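Local coordinates for PlaB phospholipase (Legionella pneumophila, PDB 6ZTI), which probably hydrolyses phospholipids as an alpha/beta-hydrolase-type virulence phospholipase and binds NAD(H), whose mediation of tetramerization controls its activity, at residues N177-L181 against M228-K234; V223-N229 against T253-F258. All coordinates share one frame. Residue numbers count along the deposited sequence, not the author numbering.

How the contacts relate
Both contacts are largely buried, their centres about 10 Å apart, and both include Met228 and Asn229, in the linker between helix 223-226 and strand 231-238; Met228 packs in both, Asn229 in contact 2 alone. Contact 1 sets the end of helix 171-180 against this linker and the start of strand 231-238: mostly apolar packing, with one tyrosine hydrogen bond and one salt bridge. Contact 2 joins the same linker to 253-258, which runs from the end of hairpin 231-252 into strand 257-261 at the edge of the parallel sheet, and is far richer in hydrogen bonds and water. Tyr230 O of contact 1 lies 3.1 Å from Thr253 N of contact 2, and Leu181 CD2 3.7 Å from Thr253 CG2.

Contact 1. Residues N177-L181 against M228-K234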
ATOM      1  N   ASN B 177      -8.924  27.657  -4.961  1.00 10.11           N
ATOM      2  CA  ASN B 177      -9.753  28.186  -6.029  1.00 11.27           C
ATOM      3  C   ASN B 177     -11.185  28.407  -5.576  1.00 10.97           C
ATOM      4  O   ASN B 177     -11.863  29.301  -6.097  1.00  7.28           O
ATOM      5  CB  ASN B 177      -9.680  27.245  -7.215  1.00  6.50           C
ATOM      6  CG  ASN B 177      -8.330  27.276  -7.863  1.00  8.01           C
ATOM      7  OD1 ASN B 177      -7.519  28.180  -7.604  1.00 11.90           O
ATOM      8  ND2 ASN B 177      -8.060  26.297  -8.695  1.00  7.81           N
ATOM      9  N   GLU B 178     -11.661  27.634  -4.598  1.00 11.83           N
ATOM     10  CA  GLU B 178     -12.965  27.941  -4.033  1.00 11.78           C
ATOM     11  C   GLU B 178     -12.911  29.248  -3.260  1.00 10.74           C
ATOM     12  O   GLU B 178     -13.829  30.070  -3.351  1.00 11.07           O
ATOM     13  CB  GLU B 178     -13.437  26.794  -3.149  1.00  9.35           C
ATOM     14  CG  GLU B 178     -14.737  27.105  -2.441  1.00 20.48           C
ATOM     15  CD  GLU B 178     -15.374  25.894  -1.784  1.00 25.80           C
ATOM     16  OE1 GLU B 178     -14.640  24.945  -1.430  1.00 27.21           O
ATOM     17  OE2 GLU B 178     -16.613  25.898  -1.627  1.00 30.15           O
ATOM     18  N   SER B 179     -11.835  29.469  -2.505  1.00 14.66           N
ATOM     19  CA  SER B 179     -11.638  30.778  -1.890  1.00 15.91           C
ATOM     20  C   SER B 179     -11.707  31.884  -2.936  1.00 16.09           C
ATOM     21  O   SER B 179     -12.348  32.919  -2.717  1.00 15.66           O
ATOM     22  CB  SER B 179     -10.293  30.822  -1.162  1.00 13.35           C
ATOM     23  OG  SER B 179     -10.168  32.001  -0.381  1.00 15.04           O
ATOM     24  N   TRP B 180     -11.070  31.677  -4.093  1.00 13.59           N
ATOM     25  CA  TRP B 180     -10.945  32.756  -5.064  1.00 10.50           C
ATOM     26  C   TRP B 180     -12.265  33.080  -5.737  1.00 13.68           C
ATOM     27  O   TRP B 180     -12.360  34.124  -6.393  1.00 12.12           O
ATOM     28  CB  TRP B 180      -9.867  32.418  -6.099  1.00 10.30           C
ATOM     29  CG  TRP B 180      -8.554  33.038  -5.729  1.00  9.50           C
ATOM     30  CD1 TRP B 180      -7.719  32.643  -4.725  1.00 10.45           C
ATOM     31  CD2 TRP B 180      -7.938  34.188  -6.335  1.00 11.24           C
ATOM     32  NE1 TRP B 180      -6.623  33.464  -4.675  1.00 12.12           N
ATOM     33  CE2 TRP B 180      -6.736  34.427  -5.644  1.00 11.25           C
ATOM     34  CE3 TRP B 180      -8.289  35.036  -7.388  1.00 12.26           C
ATOM     35  CZ2 TRP B 180      -5.877  35.471  -5.978  1.00 12.95           C
ATOM     36  CZ3 TRP B 180      -7.428  36.079  -7.725  1.00 10.93           C
ATOM     37  CH2 TRP B 180      -6.243  36.287  -7.022  1.00 11.49           C
ATOM     38  N   LEU B 181     -13.288  32.235  -5.569  1.00 16.05           N
ATOM     39  CA  LEU B 181     -14.620  32.594  -6.042  1.00 17.33           C
ATOM     40  C   LEU B 181     -15.095  33.920  -5.457  1.00 20.03           C
ATOM     41  O   LEU B 181     -15.852  34.647  -6.110  1.00 25.54           O
ATOM     42  CB  LEU B 181     -15.616  31.480  -5.707  1.00 12.26           C
ATOM     43  CG  LEU B 181     -15.397  30.221  -6.541  1.00 16.81           C
ATOM     44  CD1 LEU B 181     -16.054  29.031  -5.913  1.00 15.30           C
ATOM     45  CD2 LEU B 181     -15.927  30.417  -7.966  1.00 18.05           C
ATOM     46  N   MET B 228      -8.658  31.734 -15.003  1.00 11.14           N
ATOM     47  CA  MET B 228      -9.285  32.081 -13.731  1.00 12.96           C
ATOM     48  C   MET B 228     -10.757  32.443 -13.866  1.00  8.85           C
ATOM     49  O   MET B 228     -11.374  32.832 -12.870  1.00 12.75           O
ATOM     50  CB  MET B 228      -8.520  33.228 -13.080  1.00 11.65           C
ATOM     51  CG  MET B 228      -7.179  32.789 -12.571  1.00  8.17           C
ATOM     52  SD  MET B 228      -7.281  31.574 -11.253  1.00 11.22           S
ATOM     53  CE  MET B 228      -8.194  32.518 -10.027  1.00 13.52           C
ATOM     54  N   ASN B 229     -11.325  32.340 -15.063  1.00  9.11           N
ATOM     55  CA  ASN B 229     -12.765  32.443 -15.276  1.00  6.59           C
ATOM     56  C   ASN B 229     -13.308  31.024 -15.191  1.00  7.44           C
ATOM     57  O   ASN B 229     -13.119  30.227 -16.111  1.00 12.26           O
ATOM     58  CB  ASN B 229     -13.087  33.077 -16.631  1.00  7.36           C
ATOM     59  CG  ASN B 229     -12.531  34.489 -16.776  1.00  9.29           C
ATOM     60  OD1 ASN B 229     -12.977  35.423 -16.108  1.00 12.23           O
ATOM     61  ND2 ASN B 229     -11.576  34.653 -17.669  1.00 12.16           N
ATOM     62  N   TYR B 230     -13.935  30.680 -14.065  1.00  9.01           N
ATOM     63  CA  TYR B 230     -14.488  29.344 -13.886  1.00 13.00           C
ATOM     64  C   TYR B 230     -15.697  29.432 -12.964  1.00  8.32           C
ATOM     65  O   TYR B 230     -15.912  30.434 -12.279  1.00 10.83           O
ATOM     66  CB  TYR B 230     -13.455  28.369 -13.308  1.00  6.32           C
ATOM     67  CG  TYR B 230     -12.816  28.843 -12.012  1.00  9.33           C
ATOM     68  CD1 TYR B 230     -11.700  29.660 -12.042  1.00  9.96           C
ATOM     69  CD2 TYR B 230     -13.316  28.470 -10.767  1.00  9.71           C
ATOM     70  CE1 TYR B 230     -11.101  30.101 -10.889  1.00 11.41           C
ATOM     71  CE2 TYR B 230     -12.701  28.910  -9.589  1.00 14.20           C
ATOM     72  CZ  TYR B 230     -11.594  29.733  -9.672  1.00 11.34           C
ATOM     73  OH  TYR B 230     -10.957  30.219  -8.560  1.00 11.03           O
ATOM     74  N   SER B 231     -16.457  28.345 -12.919  1.00 13.31           N
ATOM     75  CA  SER B 231     -17.635  28.244 -12.073  1.00 13.74           C
ATOM     76  C   SER B 231     -17.507  27.060 -11.134  1.00 15.80           C
ATOM     77  O   SER B 231     -16.830  26.077 -11.440  1.00 12.40           O
ATOM     78  CB  SER B 231     -18.890  28.080 -12.900  1.00 10.93           C
ATOM     79  OG  SER B 231     -19.199  29.285 -13.588  1.00 20.71           O
ATOM     80  N   LEU B 232     -18.171  27.170  -9.988  1.00 12.31           N
ATOM     81  CA  LEU B 232     -18.370  26.070  -9.058  1.00 12.94           C
ATOM     82  C   LEU B 232     -19.861  25.752  -9.040  1.00 12.69           C
ATOM     83  O   LEU B 232     -20.674  26.608  -8.677  1.00 14.80           O
ATOM     84  CB  LEU B 232     -17.873  26.432  -7.660  1.00 13.71           C
ATOM     85  CG  LEU B 232     -18.305  25.498  -6.534  1.00 18.31           C
ATOM     86  CD1 LEU B 232     -17.836  24.089  -6.801  1.00 15.41           C
ATOM     87  CD2 LEU B 232     -17.772  25.987  -5.199  1.00 32.70           C
ATOM     88  N   LEU B 233     -20.214  24.535  -9.447  1.00 10.97           N
ATOM     89  CA  LEU B 233     -21.590  24.057  -9.481  1.00 11.90           C
ATOM     90  C   LEU B 233     -21.763  23.087  -8.329  1.00 11.24           C
ATOM     91  O   LEU B 233     -21.040  22.085  -8.242  1.00  9.10           O
ATOM     92  CB  LEU B 233     -21.906  23.382 -10.811  1.00  8.28           C
ATOM     93  CG  LEU B 233     -23.199  22.562 -10.940  1.00 11.51           C
ATOM     94  CD1 LEU B 233     -24.439  23.436 -10.921  1.00 15.55           C
ATOM     95  CD2 LEU B 233     -23.161  21.781 -12.220  1.00 14.64           C
ATOM     96  N   LYS B 234     -22.696  23.402  -7.438  1.00  7.46           N
ATOM     97  CA  LYS B 234     -23.044  22.533  -6.324  1.00 11.87           C
ATOM     98  C   LYS B 234     -24.370  21.848  -6.631  1.00 12.59           C
ATOM     99  O   LYS B 234     -25.381  22.520  -6.876  1.00 11.02           O
ATOM    100  CB  LYS B 234     -23.155  23.317  -5.021  1.00 15.76           C
ATOM    101  CG  LYS B 234     -21.867  23.911  -4.512  1.00 17.08           C
ATOM    102  CD  LYS B 234     -22.121  24.602  -3.171  1.00 29.87           C
ATOM    103  CE  LYS B 234     -20.891  25.327  -2.647  1.00 39.64           C
ATOM    104  NZ  LYS B 234     -19.800  24.387  -2.261  1.00 42.21           N
TER
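The last turn of helix 171-180 rests on the 228-234 segment, which passes from loop into strand 231-238. Asn177 opens the contact through its backbone: its O, already carrying a weak hydrogen bond from Leu181 N, accepts a second from Tyr230 OH at 2.8 Å, at the edge of the tyrosine ring, near its plane. The Asn177 side chain is hydrogen-bonded instead to Arg107 and to Asn133 O. Glu178 leaves the helix sideways, but its extended side chain reaches along the strand, where OE2 forms a salt bridge with Lys234 NZ (3.6 Å) and lies 3.8 Å from Leu232 CD2. Trp180 points toward the loop. Its CB packs on Tyr230 OH at 3.5 Å, and its CE3 meets Met228 CE at 3.6 Å; away from the segment, Arg107 makes a cation-pi contact with the indole and Tyr183 stacks on it. Leu181 completes the apolar patch, with CD1 3.6 Å from Leu232 CD2 and CD2 3.9 Å from Tyr230 CE2. Tyr230 and Leu232 both point toward the helix, while Ser231 between them points away, the alternation of an extended chain. This is helix-on-sheet packing: the end of helix 171-180, from the alpha/beta-hydrolase part of the chain, lies against the first strand of the mixed beta-sheet, beside its antiparallel hairpin partner 245-252.

Contact 2. Residues V223-N229 against T253-F258; sequences VAATNMN and TQPMAF
Phe258, Asn229 and Met228 lose the most surface here. A weakly bonded helical turn at 223-226 unwinds into extended Asn227 (phi/psi -75/126); Met228 (-85/4) turns the chain before Asn229 (-92/103). Segment 253-258 has beta or polyproline-like phi/psi but curves round Asn229, becoming strand only at about 257-258. CA atoms lie 6.7 Å apart for Asn227 and Phe258, 5.8 Å for Asn229 and Thr253. Phe258 (chi1 t, chi2 69°) lays one ring face on Asn227, a CH-pi contact with CB 4.2 Å from the centroid; at the ring edge, CZ is 3.6 Å from Val223 CG1 and CE1 3.4 Å from Thr226 OG1. Asn229 (chi1 m) pairs with the Met256 backbone: OD1 accepts from Met256 N and ND2 donates to Met256 O, each at 2.8 Å. Asn227 OD1 accepts from Asn229 N (3.0 Å), an Asx turn, and from Asn229 ND2 (2.9 Å). Met228 (m, m, m) sets CB 3.5 Å from Met256 SD; its O accepts from Thr253 OG1 at 2.8 Å. Water 1 links Asn227 OD1 to Met228 N; water 2 bridges Met228 O and Gln254 O. An asparagine amide thus mimics a strand neighbour for the segment leading into 257-261, the edge strand of the six-stranded parallel sheet of the alpha/beta-hydrolase fold.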
ATOM      1  N   VAL B 223      -4.924  24.746 -21.557  1.00  7.58           N
ATOM      2  CA  VAL B 223      -5.480  26.100 -21.615  1.00  9.00           C
ATOM      3  C   VAL B 223      -6.572  26.259 -20.568  1.00  5.35           C
ATOM      4  O   VAL B 223      -6.627  27.250 -19.836  1.00  7.93           O
ATOM      5  CB  VAL B 223      -6.016  26.410 -23.026  1.00  7.68           C
ATOM      6  CG1 VAL B 223      -6.688  27.782 -23.062  1.00 10.49           C
ATOM      7  CG2 VAL B 223      -4.914  26.339 -24.072  1.00  8.45           C
ATOM      8  N   ALA B 224      -7.487  25.300 -20.510  1.00  8.76           N
ATOM      9  CA  ALA B 224      -8.596  25.433 -19.585  1.00  3.62           C
ATOM     10  C   ALA B 224      -8.130  25.445 -18.137  1.00  7.02           C
ATOM     11  O   ALA B 224      -8.782  26.062 -17.290  1.00 11.85           O
ATOM     12  CB  ALA B 224      -9.610  24.302 -19.794  1.00  7.74           C
ATOM     13  N   ALA B 225      -7.012  24.783 -17.830  1.00  5.20           N
ATOM     14  CA  ALA B 225      -6.511  24.800 -16.463  1.00  5.14           C
ATOM     15  C   ALA B 225      -5.771  26.081 -16.103  1.00  7.27           C
ATOM     16  O   ALA B 225      -5.395  26.243 -14.935  1.00  7.12           O
ATOM     17  CB  ALA B 225      -5.583  23.621 -16.210  1.00  6.10           C
ATOM     18  N   THR B 226      -5.545  26.991 -17.056  1.00  6.79           N
ATOM     19  CA  THR B 226      -4.937  28.272 -16.709  1.00  6.82           C
ATOM     20  C   THR B 226      -5.973  29.335 -16.365  1.00  7.18           C
ATOM     21  O   THR B 226      -5.652  30.298 -15.661  1.00  6.75           O
ATOM     22  CB  THR B 226      -4.065  28.828 -17.846  1.00  5.74           C
ATOM     23  OG1 THR B 226      -4.887  29.263 -18.940  1.00  4.55           O
ATOM     24  CG2 THR B 226      -3.060  27.820 -18.348  1.00  6.21           C
ATOM     25  N   ASN B 227      -7.197  29.179 -16.851  1.00 11.35           N
ATOM     26  CA  ASN B 227      -8.170  30.257 -16.867  1.00  8.65           C
ATOM     27  C   ASN B 227      -8.741  30.494 -15.475  1.00 10.74           C
ATOM     28  O   ASN B 227      -9.283  29.577 -14.851  1.00 12.49           O
ATOM     29  CB  ASN B 227      -9.287  29.916 -17.846  1.00 10.15           C
ATOM     30  CG  ASN B 227     -10.012  31.131 -18.347  1.00  7.83           C
ATOM     31  OD1 ASN B 227      -9.991  32.191 -17.730  1.00 10.03           O
ATOM     32  ND2 ASN B 227     -10.679  30.978 -19.480  1.00  9.62           N
ATOM     33  N   MET B 228      -8.658  31.734 -15.003  1.00 11.14           N
ATOM     34  CA  MET B 228      -9.285  32.081 -13.731  1.00 12.96           C
ATOM     35  C   MET B 228     -10.757  32.443 -13.866  1.00  8.85           C
ATOM     36  O   MET B 228     -11.374  32.832 -12.870  1.00 12.75           O
ATOM     37  CB  MET B 228      -8.520  33.228 -13.080  1.00 11.65           C
ATOM     38  CG  MET B 228      -7.179  32.789 -12.571  1.00  8.17           C
ATOM     39  SD  MET B 228      -7.281  31.574 -11.253  1.00 11.22           S
ATOM     40  CE  MET B 228      -8.194  32.518 -10.027  1.00 13.52           C
ATOM     41  N   ASN B 229     -11.325  32.340 -15.063  1.00  9.11           N
ATOM     42  CA  ASN B 229     -12.765  32.443 -15.276  1.00  6.59           C
ATOM     43  C   ASN B 229     -13.308  31.024 -15.191  1.00  7.44           C
ATOM     44  O   ASN B 229     -13.119  30.227 -16.111  1.00 12.26           O
ATOM     45  CB  ASN B 229     -13.087  33.077 -16.631  1.00  7.36           C
ATOM     46  CG  ASN B 229     -12.531  34.489 -16.776  1.00  9.29           C
ATOM     47  OD1 ASN B 229     -12.977  35.423 -16.108  1.00 12.23           O
ATOM     48  ND2 ASN B 229     -11.576  34.653 -17.669  1.00 12.16           N
ATOM     49  N   THR B 253     -16.439  33.047 -10.716  1.00 11.50           N
ATOM     50  CA  THR B 253     -15.463  34.075 -10.405  1.00 13.06           C
ATOM     51  C   THR B 253     -15.805  35.356 -11.157  1.00  9.84           C
ATOM     52  O   THR B 253     -16.533  35.344 -12.150  1.00 10.09           O
ATOM     53  CB  THR B 253     -14.059  33.627 -10.805  1.00 11.32           C
ATOM     54  OG1 THR B 253     -14.065  33.256 -12.191  1.00 10.15           O
ATOM     55  CG2 THR B 253     -13.607  32.450  -9.993  1.00  8.01           C
ATOM     56  N   GLN B 254     -15.253  36.468 -10.683  1.00 15.41           N
ATOM     57  CA  GLN B 254     -15.361  37.712 -11.414  1.00 12.00           C
ATOM     58  C   GLN B 254     -14.557  37.607 -12.704  1.00 13.90           C
ATOM     59  O   GLN B 254     -13.617  36.819 -12.790  1.00  8.14           O
ATOM     60  CB  GLN B 254     -14.855  38.872 -10.565  1.00 15.14           C
ATOM     61  CG  GLN B 254     -15.712  39.136  -9.343  1.00 20.41           C
ATOM     62  CD  GLN B 254     -17.117  39.554  -9.715  1.00 31.21           C
ATOM     63  OE1 GLN B 254     -18.098  38.899  -9.350  1.00 30.03           O
ATOM     64  NE2 GLN B 254     -17.220  40.649 -10.452  1.00 23.88           N
ATOM     65  N   PRO B 255     -14.917  38.377 -13.725  1.00 10.04           N
ATOM     66  CA  PRO B 255     -14.168  38.320 -14.983  1.00 10.42           C
ATOM     67  C   PRO B 255     -12.696  38.638 -14.772  1.00 13.48           C
ATOM     68  O   PRO B 255     -12.337  39.590 -14.073  1.00 14.74           O
ATOM     69  CB  PRO B 255     -14.846  39.392 -15.849  1.00 15.66           C
ATOM     70  CG  PRO B 255     -16.197  39.591 -15.249  1.00 16.81           C
ATOM     71  CD  PRO B 255     -16.015  39.363 -13.779  1.00 15.64           C
ATOM     72  N   MET B 256     -11.840  37.849 -15.410  1.00  7.71           N
ATOM     73  CA  MET B 256     -10.414  38.131 -15.452  1.00 11.99           C
ATOM     74  C   MET B 256      -9.924  38.079 -16.892  1.00 13.64           C
ATOM     75  O   MET B 256     -10.318  37.196 -17.662  1.00 11.82           O
ATOM     76  CB  MET B 256      -9.618  37.127 -14.599  1.00  8.44           C
ATOM     77  CG  MET B 256      -8.132  37.479 -14.469  1.00  9.64           C
ATOM     78  SD  MET B 256      -7.149  36.422 -13.355  1.00 14.90           S
ATOM     79  CE  MET B 256      -7.959  36.750 -11.784  1.00  7.69           C
ATOM     80  N   ALA B 257      -9.056  39.026 -17.242  1.00  9.09           N
ATOM     81  CA  ALA B 257      -8.429  39.034 -18.555  1.00 10.19           C
ATOM     82  C   ALA B 257      -7.810  37.675 -18.858  1.00  7.85           C
ATOM     83  O   ALA B 257      -7.179  37.054 -18.000  1.00  7.86           O
ATOM     84  CB  ALA B 257      -7.355  40.127 -18.610  1.00 11.66           C
ATOM     85  N   PHE B 258      -8.004  37.209 -20.088  1.00  8.33           N
ATOM     86  CA  PHE B 258      -7.574  35.873 -20.479  1.00  6.02           C
ATOM     87  C   PHE B 258      -7.243  35.887 -21.957  1.00  8.15           C
ATOM     88  O   PHE B 258      -8.103  36.196 -22.784  1.00  9.96           O
ATOM     89  CB  PHE B 258      -8.658  34.829 -20.179  1.00  9.37           C
ATOM     90  CG  PHE B 258      -8.314  33.443 -20.649  1.00  6.88           C
ATOM     91  CD1 PHE B 258      -7.302  32.732 -20.042  1.00  5.74           C
ATOM     92  CD2 PHE B 258      -9.000  32.856 -21.705  1.00  9.27           C
ATOM     93  CE1 PHE B 258      -6.971  31.471 -20.471  1.00  7.53           C
ATOM     94  CE2 PHE B 258      -8.680  31.603 -22.129  1.00  8.54           C
ATOM     95  CZ  PHE B 258      -7.658  30.904 -21.509  1.00  9.28           C
TER
HETATM   96  O   HOH W   1      -8.456  34.119 -16.798  1.00 10.32           O
HETATM   97  O   HOH W   2     -11.478  35.403 -11.954  1.00 14.12           O
HETATM   98  O   HOH W   3     -15.352  34.943 -14.731  1.00 15.21           O